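Long-range contacts in Card1 endonuclease domain-containing protein (Vibrio cholerae, PDB 1XMX), which is of unknown function but probably binds nucleic acid and carries an endonuclease domain of the PD-(D/E)XK clan: residues A74-A79 / R109-P114; M3-G8 / R85-K90; V262-D267 / D370-L375. All coordinates share one frame; numbering follows the deposited sequence.

In the fold
Interactions 1 and 2 belong to the same N-terminal region and touch: Trp113 of interaction 1 packs on Val89 of interaction 2. They share neighbouring elements too, because helix 68-85 runs on into strand 88-92, which is followed by helix 98-110. Interaction 2 joins adjacent parallel strands by main-chain hydrogen bonds and is edged by charged side chains; interaction 1 lies over that sheet, with a small apolar centre and a weak polar bond at the surface. Interaction 3 is separate, its nearest atoms about 24 Å from those of interaction 2, and is the most buried of the three: two helices of the endonuclease domain meet there without a hydrogen bond.

Interaction 1 of 3, residues A74-A79 / R109-P114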
ATOM      1  N   ALA A  74     -25.038   0.672  27.601  1.00 22.91           N
ATOM      2  CA  ALA A  74     -24.837   1.843  26.754  1.00 22.59           C
ATOM      3  C   ALA A  74     -25.388   1.545  25.362  1.00 21.89           C
ATOM      4  O   ALA A  74     -26.107   2.340  24.788  1.00 21.62           O
ATOM      5  CB  ALA A  74     -23.300   2.239  26.698  1.00 23.88           C
ATOM      6  N   ILE A  75     -25.117   0.349  24.854  1.00 21.65           N
ATOM      7  CA  ILE A  75     -25.516   0.020  23.492  1.00 21.88           C
ATOM      8  C   ILE A  75     -27.019  -0.203  23.331  1.00 24.30           C
ATOM      9  O   ILE A  75     -27.596   0.083  22.279  1.00 26.01           O
ATOM     10  CB  ILE A  75     -24.682  -1.172  22.928  1.00 21.64           C
ATOM     11  CG1 ILE A  75     -23.187  -0.765  22.856  1.00 21.35           C
ATOM     12  CG2 ILE A  75     -25.243  -1.630  21.539  1.00 18.42           C
ATOM     13  CD1 ILE A  75     -22.167  -1.946  22.643  1.00 21.66           C
ATOM     14  N   ARG A  76     -27.652  -0.738  24.360  1.00 24.81           N
ATOM     15  CA  ARG A  76     -29.095  -0.924  24.329  1.00 26.99           C
ATOM     16  C   ARG A  76     -29.823   0.430  24.312  1.00 27.00           C
ATOM     17  O   ARG A  76     -30.818   0.576  23.641  1.00 25.81           O
ATOM     18  CB  ARG A  76     -29.530  -1.764  25.515  1.00 28.23           C
ATOM     19  CG  ARG A  76     -30.863  -2.383  25.333  1.00 32.12           C
ATOM     20  CD  ARG A  76     -31.059  -3.510  26.345  1.00 35.16           C
ATOM     21  NE  ARG A  76     -30.554  -4.810  25.856  1.00 37.61           N
ATOM     22  CZ  ARG A  76     -31.164  -5.562  24.928  1.00 37.76           C
ATOM     23  NH1 ARG A  76     -32.319  -5.137  24.368  1.00 37.40           N
ATOM     24  NH2 ARG A  76     -30.637  -6.748  24.583  1.00 35.52           N
ATOM     25  N   GLU A  77     -29.308   1.414  25.045  1.00 27.92           N
ATOM     26  CA  GLU A  77     -29.789   2.794  24.937  1.00 30.48           C
ATOM     27  C   GLU A  77     -29.703   3.338  23.505  1.00 27.47           C
ATOM     28  O   GLU A  77     -30.635   3.915  23.003  1.00 26.03           O
ATOM     29  CB  GLU A  77     -28.999   3.716  25.878  1.00 31.43           C
ATOM     30  CG  GLU A  77     -29.612   3.809  27.243  1.00 35.21           C
ATOM     31  CD  GLU A  77     -28.923   4.833  28.163  1.00 37.29           C
ATOM     32  OE1 GLU A  77     -28.704   5.994  27.689  1.00 38.40           O
ATOM     33  OE2 GLU A  77     -28.636   4.470  29.365  1.00 39.90           O
ATOM     34  N   LEU A  78     -28.547   3.179  22.881  1.00 26.22           N
ATOM     35  CA  LEU A  78     -28.396   3.477  21.475  1.00 23.83           C
ATOM     36  C   LEU A  78     -29.409   2.700  20.623  1.00 24.27           C
ATOM     37  O   LEU A  78     -30.088   3.298  19.767  1.00 24.78           O
ATOM     38  CB  LEU A  78     -26.972   3.155  21.003  1.00 23.87           C
ATOM     39  CG  LEU A  78     -26.772   3.318  19.489  1.00 23.46           C
ATOM     40  CD1 LEU A  78     -26.914   4.799  19.180  1.00 22.97           C
ATOM     41  CD2 LEU A  78     -25.382   2.802  19.077  1.00 24.43           C
ATOM     42  N   ALA A  79     -29.542   1.388  20.852  1.00 22.23           N
ATOM     43  CA  ALA A  79     -30.375   0.573  19.984  1.00 20.97           C
ATOM     44  C   ALA A  79     -31.828   1.070  20.061  1.00 24.16           C
ATOM     45  O   ALA A  79     -32.544   1.115  19.047  1.00 23.06           O
ATOM     46  CB  ALA A  79     -30.281  -0.898  20.379  1.00 18.91           C
ATOM     47  N   ARG A 109     -28.644  -8.336  17.815  1.00 22.40           N
ATOM     48  CA  ARG A 109     -29.341  -9.548  17.465  1.00 24.51           C
ATOM     49  C   ARG A 109     -30.778  -9.596  18.082  1.00 25.05           C
ATOM     50  O   ARG A 109     -31.736 -10.042  17.435  1.00 25.84           O
ATOM     51  CB  ARG A 109     -28.500 -10.779  17.836  1.00 24.90           C
ATOM     52  CG  ARG A 109     -29.228 -12.075  17.643  1.00 27.42           C
ATOM     53  CD  ARG A 109     -29.446 -12.390  16.145  1.00 28.73           C
ATOM     54  NE  ARG A 109     -30.073 -13.706  16.013  1.00 29.98           N
ATOM     55  CZ  ARG A 109     -31.359 -13.944  16.204  1.00 29.85           C
ATOM     56  NH1 ARG A 109     -32.192 -12.963  16.519  1.00 32.24           N
ATOM     57  NH2 ARG A 109     -31.802 -15.170  16.102  1.00 29.78           N
ATOM     58  N   SER A 110     -30.951  -9.073  19.289  1.00 24.42           N
ATOM     59  CA  SER A 110     -32.288  -9.080  19.896  1.00 24.74           C
ATOM     60  C   SER A 110     -33.295  -8.179  19.182  1.00 24.68           C
ATOM     61  O   SER A 110     -34.475  -8.410  19.259  1.00 23.05           O
ATOM     62  CB  SER A 110     -32.263  -8.743  21.384  1.00 24.06           C
ATOM     63  OG  SER A 110     -31.892  -7.401  21.560  1.00 24.53           O
ATOM     64  N   TYR A 111     -32.799  -7.163  18.491  1.00 25.59           N
ATOM     65  CA  TYR A 111     -33.589  -6.293  17.641  1.00 23.97           C
ATOM     66  C   TYR A 111     -33.798  -6.865  16.234  1.00 23.83           C
ATOM     67  O   TYR A 111     -34.426  -6.225  15.394  1.00 23.00           O
ATOM     68  CB  TYR A 111     -32.893  -4.928  17.555  1.00 25.71           C
ATOM     69  CG  TYR A 111     -33.115  -4.085  18.797  1.00 26.94           C
ATOM     70  CD1 TYR A 111     -34.245  -3.285  18.905  1.00 26.17           C
ATOM     71  CD2 TYR A 111     -32.225  -4.129  19.880  1.00 26.23           C
ATOM     72  CE1 TYR A 111     -34.484  -2.523  20.030  1.00 27.17           C
ATOM     73  CE2 TYR A 111     -32.460  -3.375  21.017  1.00 27.01           C
ATOM     74  CZ  TYR A 111     -33.608  -2.566  21.070  1.00 27.56           C
ATOM     75  OH  TYR A 111     -33.897  -1.804  22.169  1.00 28.74           O
ATOM     76  N   HIS A 112     -33.265  -8.048  15.947  1.00 24.09           N
ATOM     77  CA  HIS A 112     -33.430  -8.625  14.607  1.00 26.48           C
ATOM     78  C   HIS A 112     -32.782  -7.802  13.490  1.00 25.37           C
ATOM     79  O   HIS A 112     -33.216  -7.860  12.339  1.00 24.87           O
ATOM     80  CB  HIS A 112     -34.915  -8.824  14.287  1.00 31.02           C
ATOM     81  CG  HIS A 112     -35.589  -9.746  15.239  1.00 35.32           C
ATOM     82  ND1 HIS A 112     -34.936 -10.829  15.790  1.00 37.89           N
ATOM     83  CD2 HIS A 112     -36.826  -9.724  15.794  1.00 37.80           C
ATOM     84  CE1 HIS A 112     -35.751 -11.450  16.629  1.00 38.35           C
ATOM     85  NE2 HIS A 112     -36.904 -10.801  16.648  1.00 39.06           N
ATOM     86  N   TRP A 113     -31.740  -7.047  13.821  1.00 22.36           N
ATOM     87  CA  TRP A 113     -31.070  -6.278  12.818  1.00 22.11           C
ATOM     88  C   TRP A 113     -30.027  -7.178  12.198  1.00 20.64           C
ATOM     89  O   TRP A 113     -29.471  -8.003  12.886  1.00 22.38           O
ATOM     90  CB  TRP A 113     -30.425  -5.048  13.438  1.00 21.88           C
ATOM     91  CG  TRP A 113     -31.436  -3.997  13.757  1.00 22.37           C
ATOM     92  CD1 TRP A 113     -32.621  -3.726  13.067  1.00 23.32           C
ATOM     93  CD2 TRP A 113     -31.398  -3.075  14.854  1.00 21.97           C
ATOM     94  NE1 TRP A 113     -33.293  -2.685  13.688  1.00 22.83           N
ATOM     95  CE2 TRP A 113     -32.545  -2.259  14.765  1.00 22.52           C
ATOM     96  CE3 TRP A 113     -30.486  -2.836  15.884  1.00 23.45           C
ATOM     97  CZ2 TRP A 113     -32.792  -1.244  15.667  1.00 21.27           C
ATOM     98  CZ3 TRP A 113     -30.766  -1.829  16.799  1.00 22.36           C
ATOM     99  CH2 TRP A 113     -31.902  -1.057  16.680  1.00 22.59           C
ATOM    100  N   PRO A 114     -29.852  -7.099  10.869  1.00 19.91           N
ATOM    101  CA  PRO A 114     -28.868  -7.934  10.171  1.00 18.41           C
ATOM    102  C   PRO A 114     -27.463  -7.671  10.633  1.00 18.44           C
ATOM    103  O   PRO A 114     -27.100  -6.530  11.022  1.00 18.19           O
ATOM    104  CB  PRO A 114     -29.040  -7.587   8.675  1.00 18.42           C
ATOM    105  CG  PRO A 114     -30.366  -6.835   8.560  1.00 21.03           C
ATOM    106  CD  PRO A 114     -30.670  -6.265   9.960  1.00 20.43           C
TER
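Apolar contact is made where Ala79 meets the aromatic rings of Tyr111 and Trp113. Ala79 CB is 3.4 Å from Tyr111 CE2 and 3.7 Å from Trp113 CZ3, so one methyl group touches both rings. The carbonyl oxygen of Ala79 lies over one face of the tyrosine ring and meets the indole at its edge, 3.3 Å from Trp113 CH2. The CB of Tyr111 in turn covers a face of the indole, offset toward its rim.

The polar contact is peripheral. Arg76 carries its guanidinium across with the chain bent at chi3 (-88°), which turns NE. Arg76 NH2 then makes a weak hydrogen bond of 3.3 Å to Ser110 OG, near the guanidinium plane, while the hydroxyl is also bonded to Val107 O. The guanidinium and the Tyr111 ring are inclined by 26°, with Arg76 NH1 3.8 Å from Tyr111 CE2; the tyrosine OH is hydrogen-bonded to Glu80 OE1.

Helix 98-110 ends here in a Schellman motif, His112 having positive phi, and the chain then leads into strand 115-118. Helix 68-85 thus packs against the end of helix 98-110 and the turn after it, over the parallel part of a mixed sheet, as in Rossmann-like alpha/beta folds.

Interaction 2 of 3, residues M3-G8 / R85-K90; sequences MAIHVG and RGEEVK
Glu87 reaches across to Met3 and Ile5 at the start of strand 4-9. Its CG lies beside the backbone N and the chain bends at chi2 (-51°), which turns CD toward the opposite segment. The Met3 side chain crosses it at about a right angle; Met3 CE is modelled 3.0 Å from Glu87 OE2, shorter than a normal contact, so the detail there is doubtful. The other carboxylate oxygen, Glu87 OE1, is 3.2 Å from Ile5 CG2. Glu87 OE1 also lies near the carbonyl oxygen of Met3 without a hydrogen bond. Arg85 makes a long salt bridge to the same carboxylate, its NH1 approaching OE2 in the guanidinium plane.

Farther along, Val7 and Val89 incline across each other, Val7 CG2 lying 3.9 Å from Val89 CG1. On the face bearing His6 and Lys90, the imidazole CD2 of His6 is 4.1 Å from Lys90 CB, and the lysine chain extends away beyond that point.

Between these side chains the backbones pair in parallel. Glu88 N donates to Met3 O (2.7 Å), Ile5 N to Glu88 O, Lys90 N to Ile5 O (2.9 Å) and Val7 N to Lys90 O, and the short strand axes diverge by 34°. Strand 4-9 is bonded to strand 30-35 through His6 and Gly8; Leu82 of helix 68-85 touches Glu87 and Val89, whereas His6 packs on Pro20 and Leu21 of helix 15-22.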
ATOM      1  N   MET A   3     -33.080   5.851   5.852  1.00 27.72           N
ATOM      2  CA  MET A   3     -33.128   5.177   7.132  1.00 24.64           C
ATOM      3  C   MET A   3     -32.071   4.068   7.227  1.00 24.06           C
ATOM      4  O   MET A   3     -31.901   3.451   8.293  1.00 24.05           O
ATOM      5  CB  MET A   3     -34.549   4.660   7.441  1.00 23.45           C
ATOM      6  CG  MET A   3     -35.649   5.790   7.433  1.00 21.17           C
ATOM      7  SD  MET A   3     -35.095   7.362   8.201  1.00 19.07           S
ATOM      8  CE  MET A   3     -35.100   6.803   9.915  1.00 19.22           C
ATOM      9  N   ALA A   4     -31.355   3.798   6.134  1.00 21.75           N
ATOM     10  CA  ALA A   4     -30.410   2.680   6.198  1.00 21.99           C
ATOM     11  C   ALA A   4     -29.100   3.138   6.827  1.00 21.31           C
ATOM     12  O   ALA A   4     -28.399   4.026   6.285  1.00 22.45           O
ATOM     13  CB  ALA A   4     -30.161   2.048   4.779  1.00 20.39           C
ATOM     14  N   ILE A   5     -28.704   2.506   7.917  1.00 21.07           N
ATOM     15  CA  ILE A   5     -27.389   2.856   8.478  1.00 22.51           C
ATOM     16  C   ILE A   5     -26.574   1.660   8.919  1.00 20.69           C
ATOM     17  O   ILE A   5     -27.138   0.595   9.193  1.00 21.06           O
ATOM     18  CB  ILE A   5     -27.513   3.924   9.596  1.00 23.56           C
ATOM     19  CG1 ILE A   5     -27.753   3.343  10.949  1.00 27.02           C
ATOM     20  CG2 ILE A   5     -28.695   4.802   9.381  1.00 24.94           C
ATOM     21  CD1 ILE A   5     -27.637   4.484  12.018  1.00 25.88           C
ATOM     22  N   HIS A   6     -25.246   1.813   8.959  1.00 18.75           N
ATOM     23  CA  HIS A   6     -24.355   0.815   9.564  1.00 18.79           C
ATOM     24  C   HIS A   6     -23.980   1.173  11.013  1.00 19.35           C
ATOM     25  O   HIS A   6     -23.950   2.341  11.360  1.00 17.65           O
ATOM     26  CB  HIS A   6     -23.054   0.707   8.722  1.00 18.73           C
ATOM     27  CG  HIS A   6     -23.263   0.012   7.416  1.00 20.38           C
ATOM     28  ND1 HIS A   6     -22.229  -0.433   6.627  1.00 21.27           N
ATOM     29  CD2 HIS A   6     -24.406  -0.362   6.783  1.00 20.28           C
ATOM     30  CE1 HIS A   6     -22.711  -1.019   5.546  1.00 18.66           C
ATOM     31  NE2 HIS A   6     -24.026  -0.999   5.622  1.00 21.68           N
ATOM     32  N   VAL A   7     -23.670   0.170  11.844  1.00 20.43           N
ATOM     33  CA  VAL A   7     -23.014   0.422  13.101  1.00 18.11           C
ATOM     34  C   VAL A   7     -21.745  -0.425  13.117  1.00 19.43           C
ATOM     35  O   VAL A   7     -21.774  -1.554  12.674  1.00 18.66           O
ATOM     36  CB  VAL A   7     -23.915   0.105  14.302  1.00 20.51           C
ATOM     37  CG1 VAL A   7     -23.112   0.322  15.627  1.00 17.96           C
ATOM     38  CG2 VAL A   7     -25.159   1.032  14.266  1.00 20.13           C
ATOM     39  N   GLY A   8     -20.624   0.141  13.577  1.00 19.28           N
ATOM     40  CA  GLY A   8     -19.361  -0.606  13.594  1.00 18.89           C
ATOM     41  C   GLY A   8     -18.611  -0.305  14.850  1.00 17.86           C
ATOM     42  O   GLY A   8     -18.897   0.702  15.494  1.00 18.66           O
ATOM     43  N   ARG A  85     -36.755   5.436  15.995  1.00 25.08           N
ATOM     44  CA  ARG A  85     -36.781   6.191  14.745  1.00 25.95           C
ATOM     45  C   ARG A  85     -37.109   5.377  13.495  1.00 25.55           C
ATOM     46  O   ARG A  85     -37.330   5.941  12.453  1.00 26.48           O
ATOM     47  CB  ARG A  85     -35.425   6.801  14.507  1.00 29.11           C
ATOM     48  CG  ARG A  85     -35.055   7.858  15.487  1.00 32.59           C
ATOM     49  CD  ARG A  85     -33.868   8.616  14.883  1.00 34.53           C
ATOM     50  NE  ARG A  85     -32.951   9.083  15.903  1.00 36.98           N
ATOM     51  CZ  ARG A  85     -31.650   8.820  15.939  1.00 39.15           C
ATOM     52  NH1 ARG A  85     -31.058   8.093  14.983  1.00 38.24           N
ATOM     53  NH2 ARG A  85     -30.935   9.317  16.949  1.00 40.29           N
ATOM     54  N   GLY A  86     -37.115   4.059  13.578  1.00 25.69           N
ATOM     55  CA  GLY A  86     -37.303   3.231  12.393  1.00 26.19           C
ATOM     56  C   GLY A  86     -35.997   3.119  11.610  1.00 27.17           C
ATOM     57  O   GLY A  86     -36.010   2.874  10.407  1.00 27.16           O
ATOM     58  N   GLU A  87     -34.865   3.328  12.272  1.00 26.00           N
ATOM     59  CA  GLU A  87     -33.581   3.172  11.594  1.00 27.49           C
ATOM     60  C   GLU A  87     -33.429   1.719  11.087  1.00 26.87           C
ATOM     61  O   GLU A  87     -33.703   0.757  11.794  1.00 25.19           O
ATOM     62  CB  GLU A  87     -32.404   3.487  12.535  1.00 29.92           C
ATOM     63  CG  GLU A  87     -32.169   4.969  12.923  1.00 31.49           C
ATOM     64  CD  GLU A  87     -32.118   5.880  11.720  1.00 33.86           C
ATOM     65  OE1 GLU A  87     -31.474   5.498  10.711  1.00 33.94           O
ATOM     66  OE2 GLU A  87     -32.761   6.960  11.762  1.00 34.87           O
ATOM     67  N   GLU A  88     -32.980   1.549   9.860  1.00 27.09           N
ATOM     68  CA  GLU A  88     -32.757   0.204   9.374  1.00 26.81           C
ATOM     69  C   GLU A  88     -31.296  -0.195   9.568  1.00 25.90           C
ATOM     70  O   GLU A  88     -30.456  -0.009   8.667  1.00 25.28           O
ATOM     71  CB  GLU A  88     -33.285   0.094   7.943  1.00 27.02           C
ATOM     72  CG  GLU A  88     -34.832   0.307   7.945  1.00 31.25           C
ATOM     73  CD  GLU A  88     -35.366   0.759   6.613  1.00 32.23           C
ATOM     74  OE1 GLU A  88     -34.534   0.862   5.683  1.00 32.88           O
ATOM     75  OE2 GLU A  88     -36.602   1.023   6.483  1.00 34.05           O
ATOM     76  N   VAL A  89     -31.004  -0.679  10.783  1.00 23.38           N
ATOM     77  CA  VAL A  89     -29.658  -0.928  11.230  1.00 23.94           C
ATOM     78  C   VAL A  89     -29.044  -2.192  10.635  1.00 23.31           C
ATOM     79  O   VAL A  89     -29.696  -3.228  10.514  1.00 23.21           O
ATOM     80  CB  VAL A  89     -29.544  -0.965  12.773  1.00 23.72           C
ATOM     81  CG1 VAL A  89     -28.101  -1.257  13.221  1.00 21.81           C
ATOM     82  CG2 VAL A  89     -29.986   0.366  13.321  1.00 25.82           C
ATOM     83  N   LYS A  90     -27.783  -2.081  10.249  1.00 19.94           N
ATOM     84  CA  LYS A  90     -27.001  -3.241   9.897  1.00 20.17           C
ATOM     85  C   LYS A  90     -25.719  -3.157  10.698  1.00 20.51           C
ATOM     86  O   LYS A  90     -25.021  -2.119  10.712  1.00 19.62           O
ATOM     87  CB  LYS A  90     -26.691  -3.297   8.386  1.00 21.18           C
ATOM     88  CG  LYS A  90     -27.887  -3.522   7.527  1.00 24.58           C
ATOM     89  CD  LYS A  90     -27.438  -4.152   6.197  1.00 27.26           C
ATOM     90  CE  LYS A  90     -28.391  -3.766   5.081  1.00 28.13           C
ATOM     91  NZ  LYS A  90     -28.382  -4.546   3.756  1.00 27.90           N
TER

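Interaction 3 of 3, residues V262-D267 / D370-L375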
ATOM      1  N   VAL A 262       3.267  -3.019 -12.745  1.00 20.57           N
ATOM      2  CA  VAL A 262       2.065  -3.074 -11.980  1.00 19.54           C
ATOM      3  C   VAL A 262       0.920  -2.507 -12.792  1.00 20.12           C
ATOM      4  O   VAL A 262      -0.196  -3.065 -12.784  1.00 20.44           O
ATOM      5  CB  VAL A 262       2.182  -2.306 -10.624  1.00 19.77           C
ATOM      6  CG1 VAL A 262       0.767  -2.222  -9.945  1.00 16.07           C
ATOM      7  CG2 VAL A 262       3.164  -2.995  -9.678  1.00 18.50           C
ATOM      8  N   LYS A 263       1.174  -1.397 -13.472  1.00 18.60           N
ATOM      9  CA  LYS A 263       0.161  -0.746 -14.318  1.00 22.23           C
ATOM     10  C   LYS A 263      -0.309  -1.661 -15.476  1.00 22.35           C
ATOM     11  O   LYS A 263      -1.502  -1.717 -15.768  1.00 18.01           O
ATOM     12  CB  LYS A 263       0.677   0.589 -14.851  1.00 25.61           C
ATOM     13  CG  LYS A 263      -0.264   1.227 -15.828  1.00 29.55           C
ATOM     14  CD  LYS A 263       0.356   2.445 -16.482  1.00 32.40           C
ATOM     15  CE  LYS A 263      -0.625   3.091 -17.469  1.00 34.14           C
ATOM     16  NZ  LYS A 263      -0.002   4.313 -18.053  1.00 34.86           N
ATOM     17  N   GLN A 264       0.634  -2.373 -16.105  1.00 21.98           N
ATOM     18  CA  GLN A 264       0.305  -3.466 -17.036  1.00 24.96           C
ATOM     19  C   GLN A 264      -0.524  -4.611 -16.483  1.00 24.18           C
ATOM     20  O   GLN A 264      -1.471  -5.073 -17.138  1.00 26.55           O
ATOM     21  CB  GLN A 264       1.585  -4.088 -17.616  1.00 27.38           C
ATOM     22  CG  GLN A 264       2.109  -3.278 -18.684  1.00 32.75           C
ATOM     23  CD  GLN A 264       3.196  -3.977 -19.461  1.00 36.94           C
ATOM     24  OE1 GLN A 264       3.228  -5.227 -19.576  1.00 38.51           O
ATOM     25  NE2 GLN A 264       4.091  -3.177 -20.026  1.00 37.11           N
ATOM     26  N   ILE A 265      -0.151  -5.106 -15.303  1.00 23.38           N
ATOM     27  CA  ILE A 265      -0.893  -6.214 -14.659  1.00 20.74           C
ATOM     28  C   ILE A 265      -2.281  -5.752 -14.331  1.00 21.84           C
ATOM     29  O   ILE A 265      -3.233  -6.485 -14.472  1.00 24.28           O
ATOM     30  CB  ILE A 265      -0.174  -6.676 -13.382  1.00 20.19           C
ATOM     31  CG1 ILE A 265       1.163  -7.315 -13.760  1.00 15.61           C
ATOM     32  CG2 ILE A 265      -1.037  -7.655 -12.594  1.00 17.52           C
ATOM     33  CD1 ILE A 265       2.171  -7.418 -12.619  1.00 17.59           C
ATOM     34  N   GLN A 266      -2.417  -4.494 -13.951  1.00 22.44           N
ATOM     35  CA  GLN A 266      -3.711  -3.955 -13.511  1.00 23.39           C
ATOM     36  C   GLN A 266      -4.734  -3.890 -14.666  1.00 23.98           C
ATOM     37  O   GLN A 266      -5.937  -3.972 -14.456  1.00 25.19           O
ATOM     38  CB  GLN A 266      -3.483  -2.581 -12.884  1.00 21.32           C
ATOM     39  CG  GLN A 266      -4.707  -1.836 -12.392  1.00 24.97           C
ATOM     40  CD  GLN A 266      -4.369  -0.420 -11.981  1.00 25.70           C
ATOM     41  OE1 GLN A 266      -3.588   0.250 -12.668  1.00 28.23           O
ATOM     42  NE2 GLN A 266      -4.944   0.051 -10.866  1.00 24.58           N
ATOM     43  N   ASP A 267      -4.251  -3.750 -15.890  1.00 25.82           N
ATOM     44  CA  ASP A 267      -5.128  -3.821 -17.069  1.00 27.21           C
ATOM     45  C   ASP A 267      -5.938  -5.125 -17.068  1.00 26.27           C
ATOM     46  O   ASP A 267      -7.038  -5.148 -17.557  1.00 23.82           O
ATOM     47  CB  ASP A 267      -4.305  -3.735 -18.367  1.00 31.10           C
ATOM     48  CG  ASP A 267      -3.652  -2.356 -18.569  1.00 33.96           C
ATOM     49  OD1 ASP A 267      -4.172  -1.358 -18.029  1.00 35.38           O
ATOM     50  OD2 ASP A 267      -2.625  -2.259 -19.279  1.00 36.22           O
ATOM     51  N   ASP A 370      11.496 -12.471 -14.835  1.00 26.13           N
ATOM     52  CA  ASP A 370      10.069 -12.772 -14.775  1.00 24.08           C
ATOM     53  C   ASP A 370       9.296 -11.827 -13.843  1.00 22.53           C
ATOM     54  O   ASP A 370       8.444 -12.242 -13.095  1.00 22.32           O
ATOM     55  CB  ASP A 370       9.937 -14.191 -14.358  1.00 25.76           C
ATOM     56  CG  ASP A 370      10.531 -15.117 -15.384  1.00 29.14           C
ATOM     57  OD1 ASP A 370      10.030 -15.147 -16.527  1.00 30.77           O
ATOM     58  OD2 ASP A 370      11.523 -15.788 -15.068  1.00 30.52           O
ATOM     59  N   LEU A 371       9.649 -10.553 -13.874  1.00 21.05           N
ATOM     60  CA  LEU A 371       9.145  -9.601 -12.888  1.00 20.96           C
ATOM     61  C   LEU A 371       7.624  -9.625 -12.978  1.00 20.51           C
ATOM     62  O   LEU A 371       6.935  -9.672 -11.989  1.00 21.62           O
ATOM     63  CB  LEU A 371       9.685  -8.187 -13.177  1.00 16.63           C
ATOM     64  CG  LEU A 371       9.227  -6.993 -12.318  1.00 18.52           C
ATOM     65  CD1 LEU A 371       9.495  -7.184 -10.787  1.00 18.84           C
ATOM     66  CD2 LEU A 371       9.813  -5.696 -12.791  1.00 18.89           C
ATOM     67  N   LYS A 372       7.103  -9.612 -14.189  1.00 20.74           N
ATOM     68  CA  LYS A 372       5.687  -9.380 -14.351  1.00 20.03           C
ATOM     69  C   LYS A 372       4.878 -10.585 -13.815  1.00 20.17           C
ATOM     70  O   LYS A 372       3.866 -10.403 -13.173  1.00 20.06           O
ATOM     71  CB  LYS A 372       5.351  -9.034 -15.804  1.00 19.57           C
ATOM     72  CG  LYS A 372       3.836  -8.919 -16.044  1.00 22.75           C
ATOM     73  CD  LYS A 372       3.591  -8.093 -17.274  1.00 26.27           C
ATOM     74  CE  LYS A 372       2.726  -8.829 -18.273  1.00 29.30           C
ATOM     75  NZ  LYS A 372       1.295  -8.594 -17.877  1.00 31.61           N
ATOM     76  N   THR A 373       5.358 -11.791 -14.058  1.00 19.82           N
ATOM     77  CA  THR A 373       4.757 -13.006 -13.534  1.00 21.86           C
ATOM     78  C   THR A 373       4.820 -13.128 -11.999  1.00 22.65           C
ATOM     79  O   THR A 373       3.819 -13.469 -11.350  1.00 21.75           O
ATOM     80  CB  THR A 373       5.386 -14.223 -14.209  1.00 23.36           C
ATOM     81  OG1 THR A 373       4.968 -14.207 -15.573  1.00 26.48           O
ATOM     82  CG2 THR A 373       4.957 -15.498 -13.587  1.00 22.42           C
ATOM     83  N   HIS A 374       5.982 -12.842 -11.420  1.00 21.45           N
ATOM     84  CA  HIS A 374       6.130 -12.909  -9.962  1.00 19.12           C
ATOM     85  C   HIS A 374       5.286 -11.845  -9.282  1.00 16.75           C
ATOM     86  O   HIS A 374       4.725 -12.094  -8.242  1.00 18.68           O
ATOM     87  CB  HIS A 374       7.581 -12.787  -9.542  1.00 20.17           C
ATOM     88  CG  HIS A 374       8.451 -13.889 -10.045  1.00 22.69           C
ATOM     89  ND1 HIS A 374       8.269 -15.203  -9.686  1.00 24.55           N
ATOM     90  CD2 HIS A 374       9.531 -13.876 -10.867  1.00 23.16           C
ATOM     91  CE1 HIS A 374       9.199 -15.955 -10.257  1.00 24.79           C
ATOM     92  NE2 HIS A 374       9.977 -15.173 -10.974  1.00 22.51           N
ATOM     93  N   LEU A 375       5.164 -10.673  -9.876  1.00 16.76           N
ATOM     94  CA  LEU A 375       4.305  -9.655  -9.333  1.00 16.60           C
ATOM     95  C   LEU A 375       2.828 -10.065  -9.424  1.00 18.65           C
ATOM     96  O   LEU A 375       2.043  -9.812  -8.511  1.00 21.06           O
ATOM     97  CB  LEU A 375       4.559  -8.333 -10.051  1.00 15.10           C
ATOM     98  CG  LEU A 375       5.779  -7.434  -9.673  1.00 15.58           C
ATOM     99  CD1 LEU A 375       5.762  -6.133 -10.399  1.00 11.08           C
ATOM    100  CD2 LEU A 375       5.769  -7.161  -8.154  1.00 14.21           C
TER
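The carboxamide of Gln264 is the flat group that enters this contact, and it meets Lys372 through its oxygen: Gln264 OE1 is 3.7 Å from CD and 3.9 Å from CE of Lys372. The two side chains cross at about a right angle, and the amide oxygen rests against methylene groups. The lysine chain sets out extended, its CG anti to the backbone N (chi1 174°), and bends only at its last two torsions.

Ile265 lies beside the same lysine, the two side chains sliding past each other in opposite directions. Ile265 CG1 is 3.9 Å from Lys372 CG. The terminal methyl goes deeper, with Ile265 CD1 3.5 Å from the carbonyl oxygen of Lys372 and 3.6 Å from Leu375 CB. That carbonyl oxygen accepts a hydrogen bond from Thr376 OG1, which supplies it with a polar partner beside the apolar methyl.

Both segments belong to the Card1-like endonuclease domain, of the PD-(D/E)XK clan, whose central mixed sheet is flanked by helices. Helix 243-266 leads into strand 272-276 of that sheet, while helix 371-380 follows its strand 361-363. The short axes pass 10.0 Å apart and are inclined by 61°, with no hydrogen bond between the segments.

At the other end of the contact, Val262 and Leu375 cross at about a right angle, and Val262 CG2 is 4.1 Å from Leu375 CD1. Leu375 also touches Thr261 and, on the sheet, Ile363. Val262 extends the packing along helix 371-380 to Phe379, and Ile265 reaches Ile272 of strand 272-276.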